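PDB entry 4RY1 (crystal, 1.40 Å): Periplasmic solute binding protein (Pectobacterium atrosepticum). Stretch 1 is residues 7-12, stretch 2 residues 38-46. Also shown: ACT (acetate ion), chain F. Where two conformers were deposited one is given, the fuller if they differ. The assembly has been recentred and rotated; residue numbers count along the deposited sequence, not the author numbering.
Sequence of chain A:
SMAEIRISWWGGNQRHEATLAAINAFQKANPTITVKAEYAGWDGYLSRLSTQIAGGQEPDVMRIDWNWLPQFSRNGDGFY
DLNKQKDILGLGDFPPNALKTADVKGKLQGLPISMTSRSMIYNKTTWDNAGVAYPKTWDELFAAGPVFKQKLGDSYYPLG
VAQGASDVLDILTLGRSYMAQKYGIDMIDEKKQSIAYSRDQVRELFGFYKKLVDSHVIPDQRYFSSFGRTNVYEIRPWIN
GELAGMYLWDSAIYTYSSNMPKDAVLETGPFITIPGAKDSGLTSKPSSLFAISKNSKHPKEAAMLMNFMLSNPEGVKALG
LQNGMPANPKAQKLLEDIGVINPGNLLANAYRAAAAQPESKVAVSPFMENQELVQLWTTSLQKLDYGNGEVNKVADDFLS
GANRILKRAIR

Stretch 1 7-12: ISWWGG
Stretch 2, residues 38-46: EYAGWDGYL

A parallel strand pair can be extended by aromatic packing from the segments that follow it, and strands 7–10 and 38–40, with the loop and helix after the second, are a compact example; about 564 Å² is buried in all. S8, W10, E38 and A40 point to one sheet face. At the centre lies W10 (chi1 69°, chi2 87°), the residue most covered by the other stretch. The edge of W42 (chi1 166°, t) meets one face of its indole, W42 CE3 lying 3.4 Å from W10 CE2, with planes at 59°. W10 in turn presents its own edge to the face of Y45 (chi1 -177°, chi2 -80°); W10 CE3 lies 3.6 Å from Y45 CE1, planes at 70°. Broad, flat rings suit this chain of edge-to-face contacts. On the opposite face, W9 (chi1 73°, chi2 92°) folds its indole over Y39, whose CB sits 3.3 Å from W9 CE2; the Y39 ring is not modelled.

Between these two layers of side chains, extended backbones run parallel, axes 10° apart, pairing S8 with E38, W9 with Y39 and W10 with A40. E38 N donates to I7 O (2.8 Å), W9 N weakly to E38 O (3.4 Å), and G11 N to A40 O (3.2 Å). G11, at phi/psi 147/-169, adopts a conformation that calls for glycine. Among the polar contacts, the small hydroxyl of buried S8 (chi1 68°) meets the phenol of buried Y45, OG to OH 2.8 Å.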

ATOM      1  N   ILE A   7      13.377   9.910 -15.835  1.00 12.47           N
ATOM      2  CA  ILE A   7      12.549   8.965 -15.033  1.00 10.98           C
ATOM      3  C   ILE A   7      12.669   9.290 -13.550  1.00 11.74           C
ATOM      4  O   ILE A   7      13.776   9.450 -13.036  1.00 12.75           O
ATOM      5  CB  ILE A   7      12.900   7.468 -15.313  1.00 10.67           C
ATOM      6  CG1 ILE A   7      12.068   6.549 -14.430  1.00 11.79           C
ATOM      7  CG2 ILE A   7      14.375   7.209 -15.156  1.00 12.18           C
ATOM      8  CD1 ILE A   7      12.130   5.088 -14.852  1.00 12.04           C
ATOM      9  N   SER A   8      11.524   9.431 -12.891  1.00 10.97           N
ATOM     10  CA  SER A   8      11.470   9.603 -11.453  1.00 11.46           C
ATOM     11  C   SER A   8      10.860   8.438 -10.701  1.00 10.62           C
ATOM     12  O   SER A   8       9.947   7.754 -11.183  1.00 11.23           O
ATOM     13  CB  SER A   8      10.731  10.887 -11.061  1.00 11.38           C
ATOM     14  OG  SER A   8       9.325  10.860 -11.359  1.00 13.31           O
ATOM     15  N   TRP A   9      11.345   8.265  -9.490  1.00 11.05           N
ATOM     16  CA  TRP A   9      10.765   7.308  -8.555  1.00 11.02           C
ATOM     17  C   TRP A   9      11.152   7.653  -7.119  1.00 11.45           C
ATOM     18  O   TRP A   9      11.989   8.513  -6.899  1.00 13.01           O
ATOM     19  CB  TRP A   9      11.185   5.846  -8.892  1.00 10.97           C
ATOM     20  CG  TRP A   9      12.628   5.524  -8.557  1.00 10.53           C
ATOM     21  CD1 TRP A   9      13.095   5.000  -7.397  1.00 12.18           C
ATOM     22  CD2 TRP A   9      13.767   5.760  -9.378  1.00 10.91           C
ATOM     23  NE1 TRP A   9      14.448   4.856  -7.454  1.00 12.56           N
ATOM     24  CE2 TRP A   9      14.900   5.326  -8.651  1.00 11.51           C
ATOM     25  CE3 TRP A   9      13.951   6.290 -10.661  1.00 13.55           C
ATOM     26  CZ2 TRP A   9      16.199   5.434  -9.143  1.00 11.98           C
ATOM     27  CZ3 TRP A   9      15.242   6.392 -11.152  1.00 16.52           C
ATOM     28  CH2 TRP A   9      16.353   5.939 -10.400  1.00 15.21           C
ATOM     29  N   TRP A  10      10.534   6.981  -6.158  1.00 12.78           N
ATOM     30  CA  TRP A  10      10.917   7.086  -4.747  1.00 12.76           C
ATOM     31  C   TRP A  10      11.266   5.712  -4.209  1.00 12.54           C
ATOM     32  O   TRP A  10      10.905   4.680  -4.787  1.00 11.59           O
ATOM     33  CB  TRP A  10       9.790   7.665  -3.882  1.00 14.15           C
ATOM     34  CG  TRP A  10       8.614   6.738  -3.732  1.00 13.88           C
ATOM     35  CD1 TRP A  10       8.443   5.760  -2.800  1.00 15.26           C
ATOM     36  CD2 TRP A  10       7.473   6.690  -4.567  1.00 12.87           C
ATOM     37  NE1 TRP A  10       7.281   5.097  -3.014  1.00 15.51           N
ATOM     38  CE2 TRP A  10       6.632   5.673  -4.072  1.00 13.10           C
ATOM     39  CE3 TRP A  10       7.049   7.444  -5.657  1.00 13.53           C
ATOM     40  CZ2 TRP A  10       5.422   5.364  -4.666  1.00 15.33           C
ATOM     41  CZ3 TRP A  10       5.858   7.129  -6.239  1.00 13.39           C
ATOM     42  CH2 TRP A  10       5.049   6.114  -5.750  1.00 14.25           C
ATOM     43  N   GLY A  11      11.888   5.714  -3.051  1.00 13.43           N
ATOM     44  CA  GLY A  11      12.189   4.484  -2.323  1.00 13.57           C
ATOM     45  C   GLY A  11      13.479   4.600  -1.543  1.00 13.96           C
ATOM     46  O   GLY A  11      14.017   5.682  -1.376  1.00 17.63           O
ATOM     47  N   GLY A  12      13.931   3.461  -1.048  1.00 12.90           N
ATOM     48  CA  GLY A  12      15.163   3.382  -0.292  1.00 14.20           C
ATOM     49  C   GLY A  12      16.335   3.044  -1.196  1.00 13.36           C
ATOM     50  O   GLY A  12      16.173   2.797  -2.403  1.00 11.82           O
ATOM     51  N   GLU A  38      15.993  10.566 -11.804  1.00 14.34           N
ATOM     52  CA  GLU A  38      15.527  11.592 -10.873  1.00 16.68           C
ATOM     53  C   GLU A  38      14.763  10.915  -9.734  1.00 17.08           C
ATOM     54  O   GLU A  38      13.542  10.847  -9.719  1.00 28.99           O
ATOM     55  CB  GLU A  38      14.631  12.609 -11.573  1.00 21.69           C
ATOM     56  CG  GLU A  38      15.304  13.301 -12.744  1.00 22.35           C
ATOM     57  CD  GLU A  38      14.446  14.326 -13.449  1.00 24.18           C
ATOM     58  OE1 GLU A  38      13.243  14.453 -13.155  1.00 24.96           O
ATOM     59  OE2 GLU A  38      15.006  14.972 -14.351  1.00 25.67           O
ATOM     60  N   TYR A  39      15.493  10.391  -8.779  1.00 25.36           N
ATOM     61  CA  TYR A  39      14.846   9.732  -7.672  1.00 24.77           C
ATOM     62  C   TYR A  39      14.946  10.539  -6.439  1.00 49.73           C
ATOM     63  O   TYR A  39      15.610  11.589  -6.389  1.00 38.36           O
ATOM     64  CB  TYR A  39      15.481   8.377  -7.443  1.00 33.49           C
ATOM     65  N   ALA A  40      14.412   9.948  -5.389  0.50 73.73           N
ATOM     66  CA  ALA A  40      14.107  10.703  -4.218  0.50 51.15           C
ATOM     67  C   ALA A  40      13.526   9.807  -3.149  0.50 54.09           C
ATOM     68  O   ALA A  40      13.338   8.608  -3.327  0.50 31.68           O
ATOM     69  CB  ALA A  40      13.126  11.815  -4.576  0.50 65.47           C
ATOM     70  N   GLY A  41      13.289  10.419  -2.011  0.50 29.53           N
ATOM     71  CA  GLY A  41      12.532   9.803  -0.958  0.50 23.96           C
ATOM     72  C   GLY A  41      11.057  10.104  -1.165  0.50 23.47           C
ATOM     73  O   GLY A  41      10.682  11.011  -1.880  0.50 30.77           O
ATOM     74  N   TRP A  42      10.249   9.277  -0.538  1.00 25.02           N
ATOM     75  CA  TRP A  42       8.790   9.327  -0.561  1.00 23.53           C
ATOM     76  C   TRP A  42       8.220  10.631  -0.025  1.00 21.85           C
ATOM     77  O   TRP A  42       7.290  11.193  -0.607  1.00 24.28           O
ATOM     78  CB  TRP A  42       8.292   8.170   0.283  1.00 23.09           C
ATOM     79  CG  TRP A  42       6.895   8.234   0.637  1.00 23.90           C
ATOM     80  CD1 TRP A  42       6.367   8.473   1.874  1.00 36.32           C
ATOM     81  CD2 TRP A  42       5.798   8.032  -0.240  1.00 22.56           C
ATOM     82  NE1 TRP A  42       4.996   8.439   1.811  1.00 43.29           N
ATOM     83  CE2 TRP A  42       4.625   8.166   0.520  1.00 30.73           C
ATOM     84  CE3 TRP A  42       5.691   7.749  -1.604  1.00 21.06           C
ATOM     85  CZ2 TRP A  42       3.359   8.030  -0.039  1.00 44.38           C
ATOM     86  CZ3 TRP A  42       4.446   7.616  -2.150  1.00 21.81           C
ATOM     87  CH2 TRP A  42       3.292   7.752  -1.376  1.00 32.82           C
ATOM     88  N   ASP A  43       8.784  11.118   1.072  1.00 23.96           N
ATOM     89  CA  ASP A  43       8.335  12.383   1.647  1.00 26.27           C
ATOM     90  C   ASP A  43       8.562  13.478   0.631  1.00 28.46           C
ATOM     91  O   ASP A  43       9.687  13.695   0.190  1.00 34.72           O
ATOM     92  CB  ASP A  43       9.145  12.750   2.892  1.00 34.52           C
ATOM     93  CG  ASP A  43       8.888  11.823   4.050  1.00 92.07           C
ATOM     94  OD1 ASP A  43       7.915  11.039   4.001  1.00 96.85           O
ATOM     95  OD2 ASP A  43       9.674  11.879   5.012  1.00 96.37           O
ATOM     96  N   GLY A  44       7.516  14.187   0.258  1.00 30.54           N
ATOM     97  CA  GLY A  44       7.692  15.261  -0.721  1.00 25.42           C
ATOM     98  C   GLY A  44       7.615  14.885  -2.195  1.00 20.73           C
ATOM     99  O   GLY A  44       7.584  15.763  -3.047  1.00 21.30           O
ATOM    100  N   TYR A  45       7.614  13.595  -2.518  1.00 18.94           N
ATOM    101  CA  TYR A  45       7.562  13.198  -3.931  1.00 15.21           C
ATOM    102  C   TYR A  45       6.275  13.677  -4.638  1.00 14.62           C
ATOM    103  O   TYR A  45       6.326  14.271  -5.708  1.00 15.81           O
ATOM    104  CB  TYR A  45       7.715  11.677  -4.066  1.00 17.69           C
ATOM    105  CG  TYR A  45       7.754  11.159  -5.484  1.00 14.81           C
ATOM    106  CD1 TYR A  45       6.589  10.989  -6.215  1.00 13.38           C
ATOM    107  CD2 TYR A  45       8.947  10.801  -6.086  1.00 15.83           C
ATOM    108  CE1 TYR A  45       6.604  10.491  -7.511  1.00 13.49           C
ATOM    109  CE2 TYR A  45       8.967  10.307  -7.388  1.00 12.89           C
ATOM    110  CZ  TYR A  45       7.802  10.126  -8.085  1.00 12.50           C
ATOM    111  OH  TYR A  45       7.830   9.596  -9.353  1.00 13.31           O
ATOM    112  N   LEU A  46       5.136  13.416  -4.026  1.00 14.74           N
ATOM    113  CA  LEU A  46       3.865  13.817  -4.623  1.00 15.18           C
ATOM    114  C   LEU A  46       3.781  15.343  -4.774  1.00 17.17           C
ATOM    115  O   LEU A  46       3.390  15.844  -5.833  1.00 16.75           O
ATOM    116  CB  LEU A  46       2.677  13.321  -3.804  1.00 16.30           C
ATOM    117  CG  LEU A  46       1.307  13.808  -4.299  1.00 16.01           C
ATOM    118  CD1 LEU A  46       1.027  13.408  -5.733  1.00 17.72           C
ATOM    119  CD2 LEU A  46       0.225  13.267  -3.389  1.00 18.78           C
TER
HETATM  120  C   ACT F 504       7.552   1.675  -0.673  1.00 28.54           C
HETATM  121  O   ACT F 504       8.198   2.670  -1.079  1.00 34.09           O
HETATM  122  OXT ACT F 504       7.073   0.888  -1.505  1.00 31.06           O
HETATM  123  CH3 ACT F 504       7.338   1.395   0.797  1.00 31.85           C